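Local coordinates for Non-structural protein 2 (Bluetongue virus, PDB 1UTY) that binds single-stranded RNA, the chain here being the N-terminal RNA-binding domain of the longer viral phosphoprotein, at residues A[10-14]-A[48-52]; A[94-98]-A[123-128]. All coordinates share one frame; numbering follows the deposited sequence.

Both interactions join a loop to a strand of the same mixed beta-sheet in this RNA-binding domain, and they follow one another along the chain: interaction 1 closes before interaction 2 opens. Their centres lie 19 Å apart and their nearest atoms about 9 Å, so the two do not touch. They also differ in chemistry. Interaction 1 is partly buried, a phenylalanine ring of strand 10-15 packed under the loop that follows strand 44-48, with no hydrogen bond across it; interaction 2 sits at the surface, where a carboxylate from the start of strand 97-110 gathers backbone N-H groups of the loop leaving strand 113-123.

Interaction 1. Residues A[10-14]-A[48-52]; sequences KNIFV and VKNPE
The backbones of 10-14 and 48-52 come nearest at Phe13 and Pro51, whose CA atoms are 6.0 Å apart, and no hydrogen bond passes between them. Phe13 carries most of the contact. Its CG stands anti to the carbonyl carbon (chi1 -60°), which sends the ring out toward the loop, and Pro51 lies over one face: Pro51 CA sits 3.5 Å from the centroid of the Phe13 ring, only 3° off the normal, a CH-pi contact. Pro51 CB adds apolar packing against Phe13 CD2 at 3.8 Å. At the ring edge, near its plane, Val48 CG2 meets Phe13 CD1 at 3.7 Å. The far end of the ring reaches Glu52, where CG approaches Phe13 CZ at 3.5 Å and the extended Glu52 side chain runs roughly perpendicular to that of Phe13, their ring and carboxylate planes 60° apart.

In the mixed sheet, strand 10-15 lies between strands 34-39 and 56-59, and the loop from edge strand 44-48 to strand 56-59 passes over Phe13. Asn11 faces the Glu52 carboxylate without bonding to it, its OD1 accepting instead from Gln36 NE2. Within the loop, Asn50 ND2 donates to Pro51 O at 2.9 Å from above the carbonyl plane. Asn50 ND2 also bonds Gln109 O, while Pro51 packs on Val147 of the second subunit.

Interaction 2. Residues A[94-98]-A[123-128]; sequences WKFEG and KGMGIV
Glu97 OE1 is gripped by the backbone N-H of Gly126 at 2.7 Å and by a hydrogen-bonded water, also at 2.7 Å, with a weak third bond from Ile127 N. The carboxylate's other oxygen, OE2, takes the N-H of Met125 at 2.6 Å in a nearly straight bond (N-H...O angle 164°). Thus one side chain at the start of strand 97-110 binds successive peptide N-H groups of the loop that leaves strand 113-123, its neighbour in the mixed sheet. Such a nest of backbone donors would be expected to stabilise the negative charge of the glutamate, although no positively charged side chain of the two segments reaches it.

The side chain gets there by being fully stretched: CG is anti to the backbone N (chi1 180°) and the chain stays extended beyond it, carrying the carboxylate across to the loop. Glu97 OE1 and OE2 each offer the syn lone pair, on the side of the other oxygen, to Gly126 N and Met125 N respectively. The bond from Gly126 is bent, at 133°. Gly126 has a positive phi, part of the turn that brings these N-H groups round the carboxylate.

Val128 supplies the apolar half of the contact. Its two methyl groups lie side by side along the 95-97 backbone: CG1 packs on Lys95 CB at 3.7 Å, and CG2 lies against the Phe96-Glu97 peptide. Backbone bonds from Glu97 and Val128 to Ala65 tie both segments to strand 64-70. The water on Glu97 OE1 also accepts the N-H of Val128, at 2.9 Å from Val128 N.

Interaction 1. Residues A[10-14]-A[48-52]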
loop_
_atom_site.group_PDB
_atom_site.type_symbol
_atom_site.label_atom_id
_atom_site.label_comp_id
_atom_site.label_asym_id
_atom_site.label_seq_id
_atom_site.Cartn_x
_atom_site.Cartn_y
_atom_site.Cartn_z
ATOM N N LYS A 10 15.238 -5.384 -9.326
ATOM C CA LYS A 10 13.835 -5.191 -9.696
ATOM C C LYS A 10 13.687 -4.438 -11.022
ATOM O O LYS A 10 14.404 -3.458 -11.281
ATOM C CB LYS A 10 13.053 -4.466 -8.592
ATOM C CG LYS A 10 13.032 -5.166 -7.209
ATOM C CD LYS A 10 12.258 -6.495 -7.210
ATOM C CE LYS A 10 12.811 -7.467 -6.151
ATOM N NZ LYS A 10 12.981 -8.885 -6.636
ATOM N N ASN A 11 12.738 -4.898 -11.841
ATOM C CA ASN A 11 12.428 -4.288 -13.129
ATOM C C ASN A 11 11.030 -3.721 -13.193
ATOM O O ASN A 11 10.049 -4.456 -13.163
ATOM C CB ASN A 11 12.604 -5.310 -14.248
ATOM C CG ASN A 11 14.036 -5.546 -14.573
ATOM O OD1 ASN A 11 14.647 -4.751 -15.286
ATOM N ND2 ASN A 11 14.611 -6.606 -14.013
ATOM N N ILE A 12 10.953 -2.404 -13.291
ATOM C CA ILE A 12 9.694 -1.700 -13.317
ATOM C C ILE A 12 9.520 -1.142 -14.724
ATOM O O ILE A 12 10.410 -0.486 -15.260
ATOM C CB ILE A 12 9.667 -0.589 -12.208
ATOM C CG1 ILE A 12 9.819 -1.224 -10.823
ATOM C CG2 ILE A 12 8.354 0.198 -12.203
ATOM C CD1 ILE A 12 11.223 -1.158 -10.284
ATOM N N PHE A 13 8.381 -1.464 -15.317
ATOM C CA PHE A 13 8.029 -1.035 -16.648
ATOM C C PHE A 13 6.871 -0.076 -16.497
ATOM O O PHE A 13 5.741 -0.488 -16.242
ATOM C CB PHE A 13 7.667 -2.252 -17.507
ATOM C CG PHE A 13 8.803 -3.251 -17.638
ATOM C CD1 PHE A 13 9.739 -3.122 -18.660
ATOM C CD2 PHE A 13 8.952 -4.283 -16.705
ATOM C CE1 PHE A 13 10.813 -4.025 -18.775
ATOM C CE2 PHE A 13 10.005 -5.196 -16.798
ATOM C CZ PHE A 13 10.957 -5.066 -17.841
ATOM N N VAL A 14 7.168 1.214 -16.594
ATOM C CA VAL A 14 6.145 2.235 -16.429
ATOM C C VAL A 14 5.370 2.342 -17.721
ATOM O O VAL A 14 5.957 2.503 -18.795
ATOM C CB VAL A 14 6.727 3.604 -16.006
ATOM C CG1 VAL A 14 5.614 4.594 -15.734
ATOM C CG2 VAL A 14 7.602 3.448 -14.741
ATOM N N VAL A 48 11.072 0.619 -23.749
ATOM C CA VAL A 48 11.032 -0.741 -24.298
ATOM C C VAL A 48 9.650 -1.151 -24.814
ATOM O O VAL A 48 8.642 -0.512 -24.499
ATOM C CB VAL A 48 11.544 -1.794 -23.291
ATOM C CG1 VAL A 48 13.036 -1.659 -23.110
ATOM C CG2 VAL A 48 10.784 -1.700 -21.953
ATOM N N LYS A 49 9.611 -2.225 -25.593
ATOM C CA LYS A 49 8.371 -2.668 -26.211
ATOM C C LYS A 49 7.523 -3.469 -25.231
ATOM O O LYS A 49 6.281 -3.460 -25.313
ATOM C CB LYS A 49 8.637 -3.476 -27.504
ATOM C CG LYS A 49 9.650 -4.640 -27.392
ATOM C CD LYS A 49 9.902 -5.341 -28.748
ATOM C CE LYS A 49 11.216 -4.909 -29.395
ATOM N NZ LYS A 49 11.440 -5.461 -30.802
ATOM N N ASN A 50 8.173 -4.172 -24.310
ATOM C CA ASN A 50 7.441 -5.102 -23.456
ATOM C C ASN A 50 8.091 -5.364 -22.091
ATOM O O ASN A 50 9.307 -5.240 -21.939
ATOM C CB ASN A 50 7.137 -6.418 -24.213
ATOM C CG ASN A 50 8.371 -7.263 -24.452
ATOM O OD1 ASN A 50 9.028 -7.138 -25.483
ATOM N ND2 ASN A 50 8.696 -8.124 -23.496
ATOM N N PRO A 51 7.278 -5.714 -21.099
ATOM C CA PRO A 51 7.810 -6.124 -19.793
ATOM C C PRO A 51 8.483 -7.499 -19.865
ATOM O O PRO A 51 8.121 -8.334 -20.681
ATOM C CB PRO A 51 6.564 -6.189 -18.907
ATOM C CG PRO A 51 5.449 -6.413 -19.835
ATOM C CD PRO A 51 5.805 -5.762 -21.143
ATOM N N GLU A 52 9.460 -7.708 -18.999
ATOM C CA GLU A 52 10.218 -8.946 -18.939
ATOM C C GLU A 52 9.627 -9.821 -17.843
ATOM O O GLU A 52 8.896 -9.317 -16.990
ATOM C CB GLU A 52 11.669 -8.632 -18.608
ATOM C CG GLU A 52 12.374 -7.766 -19.639
ATOM C CD GLU A 52 13.818 -7.472 -19.260
ATOM O OE1 GLU A 52 14.141 -7.479 -18.040
ATOM O OE2 GLU A 52 14.626 -7.231 -20.186
#

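Interaction 2. Residues A[94-98]-A[123-128]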
loop_
_atom_site.group_PDB
_atom_site.type_symbol
_atom_site.label_atom_id
_atom_site.label_comp_id
_atom_site.label_asym_id
_atom_site.label_seq_id
_atom_site.Cartn_x
_atom_site.Cartn_y
_atom_site.Cartn_z
ATOM N N TRP A 94 8.866 10.532 2.895
ATOM C CA TRP A 94 7.815 10.894 1.939
ATOM C C TRP A 94 6.610 9.965 1.978
ATOM O O TRP A 94 6.740 8.799 2.334
ATOM C CB TRP A 94 8.347 10.907 0.499
ATOM C CG TRP A 94 9.682 11.525 0.273
ATOM C CD1 TRP A 94 10.816 10.871 -0.124
ATOM C CD2 TRP A 94 10.049 12.915 0.397
ATOM N NE1 TRP A 94 11.859 11.757 -0.242
ATOM C CE2 TRP A 94 11.427 13.017 0.068
ATOM C CE3 TRP A 94 9.360 14.085 0.767
ATOM C CZ2 TRP A 94 12.132 14.239 0.082
ATOM C CZ3 TRP A 94 10.063 15.317 0.787
ATOM C CH2 TRP A 94 11.439 15.372 0.452
ATOM N N LYS A 95 5.447 10.501 1.592
ATOM C CA LYS A 95 4.213 9.738 1.399
ATOM C C LYS A 95 4.252 9.069 0.016
ATOM O O LYS A 95 4.827 9.624 -0.928
ATOM C CB LYS A 95 2.982 10.675 1.374
ATOM C CG LYS A 95 2.588 11.363 2.669
ATOM C CD LYS A 95 1.160 11.982 2.590
ATOM C CE LYS A 95 1.157 13.419 3.138
ATOM N NZ LYS A 95 0.008 13.792 4.060
ATOM N N PHE A 96 3.575 7.923 -0.106
ATOM C CA PHE A 96 3.369 7.261 -1.388
ATOM C C PHE A 96 1.960 6.731 -1.506
ATOM O O PHE A 96 1.329 6.390 -0.510
ATOM C CB PHE A 96 4.311 6.066 -1.529
ATOM C CG PHE A 96 5.733 6.435 -1.453
ATOM C CD1 PHE A 96 6.359 6.569 -0.217
ATOM C CD2 PHE A 96 6.441 6.691 -2.608
ATOM C CE1 PHE A 96 7.677 6.953 -0.149
ATOM C CE2 PHE A 96 7.734 7.073 -2.554
ATOM C CZ PHE A 96 8.372 7.215 -1.329
ATOM N N GLU A 97 1.488 6.620 -2.739
ATOM C CA GLU A 97 0.333 5.792 -3.016
ATOM C C GLU A 97 0.752 4.318 -2.973
ATOM O O GLU A 97 1.527 3.863 -3.815
ATOM C CB GLU A 97 -0.248 6.136 -4.379
ATOM C CG GLU A 97 -1.460 5.293 -4.731
ATOM C CD GLU A 97 -2.006 5.581 -6.107
ATOM O OE1 GLU A 97 -1.675 6.640 -6.692
ATOM O OE2 GLU A 97 -2.779 4.740 -6.607
ATOM N N GLY A 98 0.243 3.587 -1.982
ATOM C CA GLY A 98 0.394 2.143 -1.912
ATOM C C GLY A 98 -0.285 1.455 -3.085
ATOM O O GLY A 98 -1.494 1.416 -3.197
ATOM N N LYS A 123 -1.542 -0.980 -10.716
ATOM C CA LYS A 123 -2.257 0.184 -11.197
ATOM C C LYS A 123 -2.278 1.254 -10.118
ATOM O O LYS A 123 -2.807 1.044 -9.024
ATOM C CB LYS A 123 -3.688 -0.178 -11.664
ATOM C CG LYS A 123 -4.507 1.034 -12.147
ATOM C CD LYS A 123 -5.499 0.683 -13.248
ATOM C CE LYS A 123 -6.402 1.878 -13.633
ATOM N NZ LYS A 123 -5.652 3.186 -13.797
ATOM N N GLY A 124 -1.686 2.396 -10.431
ATOM C CA GLY A 124 -1.648 3.529 -9.526
ATOM C C GLY A 124 -2.647 4.559 -10.006
ATOM O O GLY A 124 -2.893 4.671 -11.195
ATOM N N MET A 125 -3.224 5.300 -9.070
ATOM C CA MET A 125 -4.275 6.253 -9.378
ATOM C C MET A 125 -3.750 7.700 -9.426
ATOM O O MET A 125 -4.451 8.592 -9.894
ATOM C CB MET A 125 -5.442 6.105 -8.383
ATOM C CG MET A 125 -6.263 4.787 -8.543
ATOM S SD MET A 125 -6.896 4.435 -10.243
ATOM C CE MET A 125 -8.179 5.722 -10.410
ATOM N N GLY A 126 -2.526 7.923 -8.962
ATOM C CA GLY A 126 -1.910 9.232 -9.039
ATOM C C GLY A 126 -2.450 10.258 -8.058
ATOM O O GLY A 126 -2.515 11.445 -8.381
ATOM N N ILE A 127 -2.809 9.808 -6.857
ATOM C CA ILE A 127 -3.389 10.664 -5.816
ATOM C C ILE A 127 -2.398 11.158 -4.743
ATOM O O ILE A 127 -2.786 11.922 -3.854
ATOM C CB ILE A 127 -4.575 9.928 -5.127
ATOM C CG1 ILE A 127 -4.088 8.668 -4.393
ATOM C CG2 ILE A 127 -5.702 9.598 -6.151
ATOM C CD1 ILE A 127 -5.150 8.071 -3.470
ATOM N N VAL A 128 -1.146 10.694 -4.779
ATOM C CA VAL A 128 -0.116 11.257 -3.910
ATOM C C VAL A 128 0.944 11.917 -4.789
ATOM O O VAL A 128 1.577 11.255 -5.627
ATOM C CB VAL A 128 0.545 10.202 -2.968
ATOM C CG1 VAL A 128 1.641 10.850 -2.109
ATOM C CG2 VAL A 128 -0.496 9.499 -2.071
HETATM O O HOH W 1 0.196 8.605 -6.345
#